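Local coordinates for capsule biosynthesis protein capD (Bacillus anthracis, PDB 3G9K), which cleaves the poly-gamma-D-glutamate capsule and joins it through an amide bond to meso-diaminopimelic acid of the peptidoglycan, working as a two-chain gamma-glutamyltransferase-family transpeptidase, at residues Lys78-Tyr90 and Asp212-Val224. Numbering follows the deposited sequence.
Sequences KETFIDYRETTPY and DIKGYKVEVRKPV
Asp83 OD2 is gripped by Arg221 NE (3.0 Å) and NH2 (2.9 Å), a side-on salt bridge on an antiparallel sheet in the N-terminal chain of this gamma-glutamyltransferase-family, Ntn-superfamily enzyme. Carboxylate and guanidinium planes stand 60° apart: NE takes the anti lone pair, whereas NH2 comes from above the carboxylate. Arginine suits the place because its extended chain spans the diagonal from its partner Phe81 to Asp83, its guanidinium lying over Glu219 CB, offset toward the rim. Asp83 OD1 closes an Asx turn onto Arg85 N and forms a salt bridge with NE of Arg55 of the other CapD chain.

Strands 79-83 and 219-221 pair through backbone bonds at Phe81–Arg221 and Asp83–Glu219. On the other face, against which helix 104-115 packs, Ile82 CD1 lies beside Val220 CG2, and Ile82 CG2 meets Val218 CG1 at a tight 3.3 Å. Lys222 starts out pointing away, but its long flexible chain doubles back to bring NZ to Glu79 O at 2.6 Å; a water links NZ to Glu79 OE1. Tyr216 chi1 (-178°) swings its long phenol across, Thr87 OG1 at the ring edge, so OH donates to Arg85 O (2.7 Å) from above the carbonyl plane. Tyr90 N meets Asp212 OD2 at 2.9 Å, syn but tilted 29° out of the carboxylate plane.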
ATOM      1  N   LYS A  78      -4.993 -13.134  17.371  1.00 38.45           N
ATOM      2  CA  LYS A  78      -6.060 -12.335  16.761  1.00 36.82           C
ATOM      3  C   LYS A  78      -5.715 -11.981  15.304  1.00 34.91           C
ATOM      4  O   LYS A  78      -4.538 -11.874  14.967  1.00 33.43           O
ATOM      5  CB  LYS A  78      -6.267 -11.055  17.593  1.00 37.37           C
ATOM      6  CG  LYS A  78      -7.654 -10.431  17.430  1.00 38.97           C
ATOM      7  CD  LYS A  78      -7.816  -9.097  18.172  1.00 38.58           C
ATOM      8  CE  LYS A  78      -9.280  -8.907  18.638  1.00 40.82           C
ATOM      9  NZ  LYS A  78      -9.604  -7.488  19.097  1.00 42.54           N
ATOM     10  N   GLU A  79      -6.749 -11.833  14.467  1.00 33.05           N
ATOM     11  CA  GLU A  79      -6.633 -11.286  13.108  1.00 32.26           C
ATOM     12  C   GLU A  79      -7.624 -10.136  12.930  1.00 30.76           C
ATOM     13  O   GLU A  79      -8.821 -10.305  13.146  1.00 30.35           O
ATOM     14  CB  GLU A  79      -6.948 -12.345  12.041  1.00 32.79           C
ATOM     15  CG  GLU A  79      -6.182 -13.641  12.176  1.00 34.78           C
ATOM     16  CD  GLU A  79      -6.835 -14.637  13.139  1.00 38.41           C
ATOM     17  OE1 GLU A  79      -8.087 -14.705  13.180  1.00 39.66           O
ATOM     18  OE2 GLU A  79      -6.072 -15.343  13.838  1.00 39.98           O
ATOM     19  N   THR A  80      -7.143  -8.986  12.483  1.00 28.80           N
ATOM     20  CA  THR A  80      -7.976  -7.785  12.360  1.00 28.07           C
ATOM     21  C   THR A  80      -7.620  -7.037  11.089  1.00 25.08           C
ATOM     22  O   THR A  80      -6.448  -6.980  10.703  1.00 23.12           O
ATOM     23  CB  THR A  80      -7.732  -6.782  13.513  1.00 28.74           C
ATOM     24  OG1 THR A  80      -7.699  -7.451  14.786  1.00 32.76           O
ATOM     25  CG2 THR A  80      -8.833  -5.724  13.527  1.00 29.70           C
ATOM     26  N   PHE A  81      -8.624  -6.454  10.464  1.00 22.15           N
ATOM     27  CA  PHE A  81      -8.412  -5.532   9.362  1.00 22.18           C
ATOM     28  C   PHE A  81      -9.069  -4.185   9.698  1.00 21.77           C
ATOM     29  O   PHE A  81     -10.253  -4.134   9.977  1.00 22.61           O
ATOM     30  CB  PHE A  81      -8.985  -6.049   8.034  1.00 21.33           C
ATOM     31  CG  PHE A  81      -8.648  -5.152   6.887  1.00 20.95           C
ATOM     32  CD1 PHE A  81      -7.412  -5.244   6.276  1.00 23.13           C
ATOM     33  CD2 PHE A  81      -9.510  -4.164   6.482  1.00 20.91           C
ATOM     34  CE1 PHE A  81      -7.058  -4.375   5.248  1.00 20.92           C
ATOM     35  CE2 PHE A  81      -9.152  -3.297   5.451  1.00 22.11           C
ATOM     36  CZ  PHE A  81      -7.924  -3.429   4.836  1.00 20.58           C
ATOM     37  N   ILE A  82      -8.297  -3.101   9.733  1.00 21.84           N
ATOM     38  CA  ILE A  82      -8.902  -1.791   9.937  1.00 21.31           C
ATOM     39  C   ILE A  82      -8.977  -1.002   8.601  1.00 21.57           C
ATOM     40  O   ILE A  82      -7.962  -0.748   7.950  1.00 20.88           O
ATOM     41  CB  ILE A  82      -8.174  -0.972  10.990  1.00 21.03           C
ATOM     42  CG1 ILE A  82      -7.847  -1.829  12.211  1.00 23.42           C
ATOM     43  CG2 ILE A  82      -9.008   0.268  11.330  1.00 18.29           C
ATOM     44  CD1 ILE A  82      -9.039  -2.580  12.728  1.00 28.38           C
ATOM     45  N   ASP A  83     -10.197  -0.659   8.215  1.00 21.78           N
ATOM     46  CA  ASP A  83     -10.501   0.077   7.008  1.00 21.38           C
ATOM     47  C   ASP A  83     -10.640   1.574   7.333  1.00 21.96           C
ATOM     48  O   ASP A  83     -11.649   2.002   7.909  1.00 21.75           O
ATOM     49  CB  ASP A  83     -11.809  -0.468   6.404  1.00 22.01           C
ATOM     50  CG  ASP A  83     -12.191   0.229   5.083  1.00 23.41           C
ATOM     51  OD1 ASP A  83     -11.677   1.333   4.790  1.00 25.02           O
ATOM     52  OD2 ASP A  83     -12.967  -0.344   4.293  1.00 26.75           O
ATOM     53  N   TYR A  84      -9.642   2.372   6.946  1.00 20.13           N
ATOM     54  CA  TYR A  84      -9.709   3.830   7.092  1.00 19.77           C
ATOM     55  C   TYR A  84      -9.596   4.536   5.716  1.00 19.69           C
ATOM     56  O   TYR A  84      -9.001   5.598   5.554  1.00 18.54           O
ATOM     57  CB  TYR A  84      -8.676   4.332   8.122  1.00 19.22           C
ATOM     58  CG  TYR A  84      -7.270   3.738   7.933  1.00 17.70           C
ATOM     59  CD1 TYR A  84      -6.288   4.423   7.254  1.00 17.04           C
ATOM     60  CD2 TYR A  84      -6.956   2.493   8.433  1.00 18.65           C
ATOM     61  CE1 TYR A  84      -5.043   3.875   7.074  1.00 14.37           C
ATOM     62  CE2 TYR A  84      -5.730   1.938   8.247  1.00 18.22           C
ATOM     63  CZ  TYR A  84      -4.755   2.644   7.585  1.00 17.82           C
ATOM     64  OH  TYR A  84      -3.520   2.057   7.400  1.00 15.98           O
ATOM     65  N   ARG A  85     -10.266   3.942   4.742  1.00 20.08           N
ATOM     66  CA  ARG A  85     -10.380   4.493   3.449  1.00 22.81           C
ATOM     67  C   ARG A  85     -11.317   5.695   3.528  1.00 22.22           C
ATOM     68  O   ARG A  85     -12.245   5.709   4.356  1.00 20.57           O
ATOM     69  CB  ARG A  85     -10.935   3.409   2.530  1.00 23.09           C
ATOM     70  CG  ARG A  85     -10.909   3.752   1.090  1.00 27.52           C
ATOM     71  CD  ARG A  85     -10.959   2.476   0.234  1.00 28.82           C
ATOM     72  NE  ARG A  85     -11.121   2.805  -1.179  1.00 33.88           N
ATOM     73  CZ  ARG A  85     -10.159   3.310  -1.945  1.00 32.84           C
ATOM     74  NH1 ARG A  85      -8.945   3.568  -1.457  1.00 36.05           N
ATOM     75  NH2 ARG A  85     -10.413   3.554  -3.222  1.00 35.56           N
ATOM     76  N   GLU A  86     -11.085   6.672   2.661  1.00 21.56           N
ATOM     77  CA  GLU A  86     -11.919   7.871   2.599  1.00 22.24           C
ATOM     78  C   GLU A  86     -13.362   7.524   2.250  1.00 22.66           C
ATOM     79  O   GLU A  86     -13.633   6.523   1.610  1.00 21.31           O
ATOM     80  CB  GLU A  86     -11.382   8.902   1.604  1.00 23.23           C
ATOM     81  CG  GLU A  86      -9.944   9.213   1.746  1.00 26.37           C
ATOM     82  CD  GLU A  86      -9.040   8.387   0.846  1.00 26.77           C
ATOM     83  OE1 GLU A  86      -9.300   7.173   0.574  1.00 28.36           O
ATOM     84  OE2 GLU A  86      -8.021   8.981   0.420  1.00 28.84           O
ATOM     85  N   THR A  87     -14.284   8.365   2.698  1.00 23.74           N
ATOM     86  CA  THR A  87     -15.701   8.168   2.418  1.00 23.55           C
ATOM     87  C   THR A  87     -16.245   9.333   1.570  1.00 23.44           C
ATOM     88  O   THR A  87     -15.757  10.476   1.624  1.00 21.20           O
ATOM     89  CB  THR A  87     -16.486   7.958   3.748  1.00 24.23           C
ATOM     90  OG1 THR A  87     -16.140   9.012   4.662  1.00 23.15           O
ATOM     91  CG2 THR A  87     -16.119   6.588   4.369  1.00 23.89           C
ATOM     92  N   THR A  88     -17.221   9.028   0.723  1.00 23.58           N
ATOM     93  CA  THR A  88     -17.724  10.008  -0.199  1.00 23.51           C
ATOM     94  C   THR A  88     -18.554  11.070   0.557  1.00 23.00           C
ATOM     95  O   THR A  88     -19.359  10.715   1.432  1.00 20.98           O
ATOM     96  CB  THR A  88     -18.580   9.351  -1.359  1.00 23.72           C
ATOM     97  OG1 THR A  88     -17.810   8.345  -2.032  1.00 26.30           O
ATOM     98  CG2 THR A  88     -18.948  10.346  -2.398  1.00 25.49           C
ATOM     99  N   PRO A  89     -18.344  12.351   0.226  1.00 23.44           N
ATOM    100  CA  PRO A  89     -19.149  13.406   0.822  1.00 24.06           C
ATOM    101  C   PRO A  89     -20.516  13.466   0.137  1.00 24.13           C
ATOM    102  O   PRO A  89     -20.772  12.742  -0.825  1.00 24.41           O
ATOM    103  CB  PRO A  89     -18.347  14.653   0.532  1.00 24.05           C
ATOM    104  CG  PRO A  89     -17.662  14.364  -0.741  1.00 25.60           C
ATOM    105  CD  PRO A  89     -17.446  12.896  -0.790  1.00 24.25           C
ATOM    106  N   TYR A  90     -21.377  14.341   0.637  1.00 23.55           N
ATOM    107  CA  TYR A  90     -22.709  14.497   0.062  1.00 23.03           C
ATOM    108  C   TYR A  90     -22.596  14.905  -1.425  1.00 23.80           C
ATOM    109  O   TYR A  90     -21.900  15.906  -1.757  1.00 24.24           O
ATOM    110  CB  TYR A  90     -23.460  15.561   0.869  1.00 22.39           C
ATOM    111  CG  TYR A  90     -24.910  15.659   0.514  1.00 21.87           C
ATOM    112  CD1 TYR A  90     -25.831  14.836   1.116  1.00 25.22           C
ATOM    113  CD2 TYR A  90     -25.351  16.560  -0.426  1.00 23.00           C
ATOM    114  CE1 TYR A  90     -27.164  14.905   0.803  1.00 23.87           C
ATOM    115  CE2 TYR A  90     -26.710  16.629  -0.758  1.00 21.38           C
ATOM    116  CZ  TYR A  90     -27.582  15.792  -0.141  1.00 23.52           C
ATOM    117  OH  TYR A  90     -28.910  15.852  -0.443  1.00 24.80           O
ATOM    118  N   ASP A 212     -19.875  16.346   7.205  1.00 17.46           N
ATOM    119  CA  ASP A 212     -19.316  15.134   6.595  1.00 17.62           C
ATOM    120  C   ASP A 212     -17.936  14.853   7.190  1.00 17.41           C
ATOM    121  O   ASP A 212     -17.556  13.729   7.421  1.00 17.29           O
ATOM    122  CB  ASP A 212     -19.135  15.289   5.086  1.00 17.57           C
ATOM    123  CG  ASP A 212     -20.378  14.968   4.296  1.00 21.20           C
ATOM    124  OD1 ASP A 212     -21.253  14.241   4.820  1.00 26.69           O
ATOM    125  OD2 ASP A 212     -20.452  15.444   3.144  1.00 22.17           O
ATOM    126  N   ILE A 213     -17.152  15.893   7.400  1.00 23.65           N
ATOM    127  CA  ILE A 213     -15.806  15.738   7.956  1.00 23.66           C
ATOM    128  C   ILE A 213     -15.866  15.154   9.371  1.00 23.97           C
ATOM    129  O   ILE A 213     -15.152  14.192   9.683  1.00 23.77           O
ATOM    130  CB  ILE A 213     -15.034  17.067   7.904  1.00 23.43           C
ATOM    131  CG1 ILE A 213     -14.802  17.461   6.432  1.00 23.44           C
ATOM    132  CG2 ILE A 213     -13.694  16.954   8.665  1.00 25.02           C
ATOM    133  CD1 ILE A 213     -14.395  18.903   6.212  1.00 22.78           C
ATOM    134  N   LYS A 214     -16.737  15.670  10.186  1.00 18.62           N
ATOM    135  CA  LYS A 214     -16.845  15.221  11.584  1.00 19.48           C
ATOM    136  C   LYS A 214     -17.435  13.844  11.690  1.00 19.87           C
ATOM    137  O   LYS A 214     -17.144  13.100  12.651  1.00 20.16           O
ATOM    138  CB  LYS A 214     -17.743  16.210  12.380  1.00 20.75           C
ATOM    139  CG  LYS A 214     -17.682  16.014  13.904  1.00 22.42           C
ATOM    140  CD  LYS A 214     -18.487  17.041  14.690  1.00 23.51           C
ATOM    141  CE  LYS A 214     -18.600  16.554  16.159  1.00 27.49           C
ATOM    142  NZ  LYS A 214     -19.613  17.318  16.958  1.00 30.43           N
ATOM    143  N   GLY A 215     -18.254  13.475  10.698  1.00 18.88           N
ATOM    144  CA  GLY A 215     -18.965  12.240  10.734  1.00 19.80           C
ATOM    145  C   GLY A 215     -18.182  11.033  10.265  1.00 20.21           C
ATOM    146  O   GLY A 215     -18.735   9.938  10.190  1.00 20.11           O
ATOM    147  N   TYR A 216     -16.919  11.232   9.933  1.00 19.74           N
ATOM    148  CA  TYR A 216     -16.099  10.146   9.443  1.00 20.77           C
ATOM    149  C   TYR A 216     -16.013   9.036  10.489  1.00 21.58           C
ATOM    150  O   TYR A 216     -15.777   9.311  11.655  1.00 22.34           O
ATOM    151  CB  TYR A 216     -14.679  10.608   9.094  1.00 19.48           C
ATOM    152  CG  TYR A 216     -13.901   9.411   8.530  1.00 18.37           C
ATOM    153  CD1 TYR A 216     -13.160   8.574   9.352  1.00 18.77           C
ATOM    154  CD2 TYR A 216     -13.998   9.081   7.165  1.00 19.08           C
ATOM    155  CE1 TYR A 216     -12.488   7.460   8.842  1.00 18.34           C
ATOM    156  CE2 TYR A 216     -13.326   7.956   6.648  1.00 16.98           C
ATOM    157  CZ  TYR A 216     -12.594   7.152   7.486  1.00 17.16           C
ATOM    158  OH  TYR A 216     -11.958   6.035   7.000  1.00 18.90           O
ATOM    159  N   LYS A 217     -16.176   7.788  10.052  1.00 22.79           N
ATOM    160  CA  LYS A 217     -16.012   6.609  10.920  1.00 24.18           C
ATOM    161  C   LYS A 217     -15.161   5.522  10.263  1.00 23.62           C
ATOM    162  O   LYS A 217     -15.365   5.181   9.085  1.00 23.65           O
ATOM    163  CB  LYS A 217     -17.369   6.003  11.264  1.00 25.85           C
ATOM    164  CG  LYS A 217     -18.259   6.925  12.121  1.00 28.78           C
ATOM    165  CD  LYS A 217     -17.603   7.292  13.465  1.00 32.50           C
ATOM    166  CE  LYS A 217     -18.365   8.399  14.198  1.00 33.31           C
ATOM    167  NZ  LYS A 217     -17.455   9.222  15.063  1.00 36.24           N
ATOM    168  N   VAL A 218     -14.212   5.000  11.032  1.00 23.56           N
ATOM    169  CA  VAL A 218     -13.445   3.804  10.646  1.00 24.20           C
ATOM    170  C   VAL A 218     -14.338   2.567  10.631  1.00 25.19           C
ATOM    171  O   VAL A 218     -15.329   2.529  11.347  1.00 25.30           O
ATOM    172  CB  VAL A 218     -12.283   3.558  11.624  1.00 24.41           C
ATOM    173  CG1 VAL A 218     -11.584   2.304  11.286  1.00 26.95           C
ATOM    174  CG2 VAL A 218     -11.316   4.713  11.568  1.00 22.93           C
ATOM    175  N   GLU A 219     -14.001   1.591   9.802  1.00 23.98           N
ATOM    176  CA  GLU A 219     -14.648   0.267   9.867  1.00 25.90           C
ATOM    177  C   GLU A 219     -13.629  -0.807  10.241  1.00 26.58           C
ATOM    178  O   GLU A 219     -12.506  -0.825   9.697  1.00 26.21           O
ATOM    179  CB  GLU A 219     -15.328  -0.044   8.547  1.00 25.79           C
ATOM    180  CG  GLU A 219     -16.405   0.994   8.164  1.00 29.43           C
ATOM    181  CD  GLU A 219     -17.648   0.964   9.091  1.00 33.47           C
ATOM    182  OE1 GLU A 219     -17.880  -0.074   9.736  1.00 34.84           O
ATOM    183  OE2 GLU A 219     -18.372   1.990   9.205  1.00 35.31           O
ATOM    184  N   VAL A 220     -14.009  -1.656  11.201  1.00 26.63           N
ATOM    185  CA  VAL A 220     -13.232  -2.831  11.600  1.00 28.08           C
ATOM    186  C   VAL A 220     -13.870  -4.003  10.880  1.00 28.12           C
ATOM    187  O   VAL A 220     -15.090  -4.121  10.859  1.00 28.00           O
ATOM    188  CB  VAL A 220     -13.213  -3.011  13.124  1.00 28.50           C
ATOM    189  CG1 VAL A 220     -12.448  -4.259  13.535  1.00 30.67           C
ATOM    190  CG2 VAL A 220     -12.620  -1.770  13.759  1.00 30.64           C
ATOM    191  N   ARG A 221     -13.042  -4.798  10.193  1.00 28.23           N
ATOM    192  CA  ARG A 221     -13.526  -5.863   9.322  1.00 28.48           C
ATOM    193  C   ARG A 221     -12.723  -7.112   9.634  1.00 28.78           C
ATOM    194  O   ARG A 221     -11.633  -7.030  10.199  1.00 28.26           O
ATOM    195  CB  ARG A 221     -13.390  -5.491   7.849  1.00 28.92           C
ATOM    196  CG  ARG A 221     -14.019  -4.167   7.446  1.00 28.82           C
ATOM    197  CD  ARG A 221     -14.052  -4.027   5.918  1.00 30.88           C
ATOM    198  NE  ARG A 221     -14.382  -2.673   5.462  1.00 30.22           N
ATOM    199  CZ  ARG A 221     -15.602  -2.151   5.413  1.00 34.10           C
ATOM    200  NH1 ARG A 221     -16.671  -2.876   5.764  1.00 35.68           N
ATOM    201  NH2 ARG A 221     -15.770  -0.893   4.999  1.00 35.21           N
ATOM    202  N   LYS A 222     -13.310  -8.265   9.333  1.00 29.49           N
ATOM    203  CA  LYS A 222     -12.611  -9.543   9.457  1.00 30.38           C
ATOM    204  C   LYS A 222     -11.704  -9.738   8.237  1.00 28.50           C
ATOM    205  O   LYS A 222     -12.138  -9.548   7.124  1.00 28.59           O
ATOM    206  CB  LYS A 222     -13.610 -10.709   9.531  1.00 31.57           C
ATOM    207  CG  LYS A 222     -13.811 -11.256  10.946  1.00 36.75           C
ATOM    208  CD  LYS A 222     -12.499 -11.858  11.531  1.00 40.18           C
ATOM    209  CE  LYS A 222     -12.150 -11.203  12.886  1.00 42.04           C
ATOM    210  NZ  LYS A 222     -10.948 -11.825  13.513  1.00 43.50           N
ATOM    211  N   PRO A 223     -10.446 -10.091   8.443  1.00 27.67           N
ATOM    212  CA  PRO A 223      -9.673 -10.420   7.225  1.00 27.53           C
ATOM    213  C   PRO A 223     -10.278 -11.574   6.410  1.00 27.42           C
ATOM    214  O   PRO A 223     -10.906 -12.463   6.980  1.00 27.36           O
ATOM    215  CB  PRO A 223      -8.313 -10.796   7.781  1.00 27.77           C
ATOM    216  CG  PRO A 223      -8.227 -10.062   9.106  1.00 28.18           C
ATOM    217  CD  PRO A 223      -9.617 -10.174   9.659  1.00 27.63           C
ATOM    218  N   VAL A 224     -10.116 -11.534   5.090  1.00 26.51           N
ATOM    219  CA  VAL A 224     -10.417 -12.689   4.234  1.00 26.95           C
ATOM    220  C   VAL A 224      -9.384 -13.745   4.617  1.00 26.74           C
ATOM    221  O   VAL A 224      -8.196 -13.438   4.770  1.00 24.42           O
ATOM    222  CB  VAL A 224     -10.284 -12.398   2.717  1.00 26.67           C
ATOM    223  CG1 VAL A 224     -10.802 -13.601   1.886  1.00 28.51           C
ATOM    224  CG2 VAL A 224     -11.024 -11.165   2.309  1.00 27.36           C
TER
HETATM  225  O   HOH W   1     -10.009 -13.922  11.703  1.00 42.35           O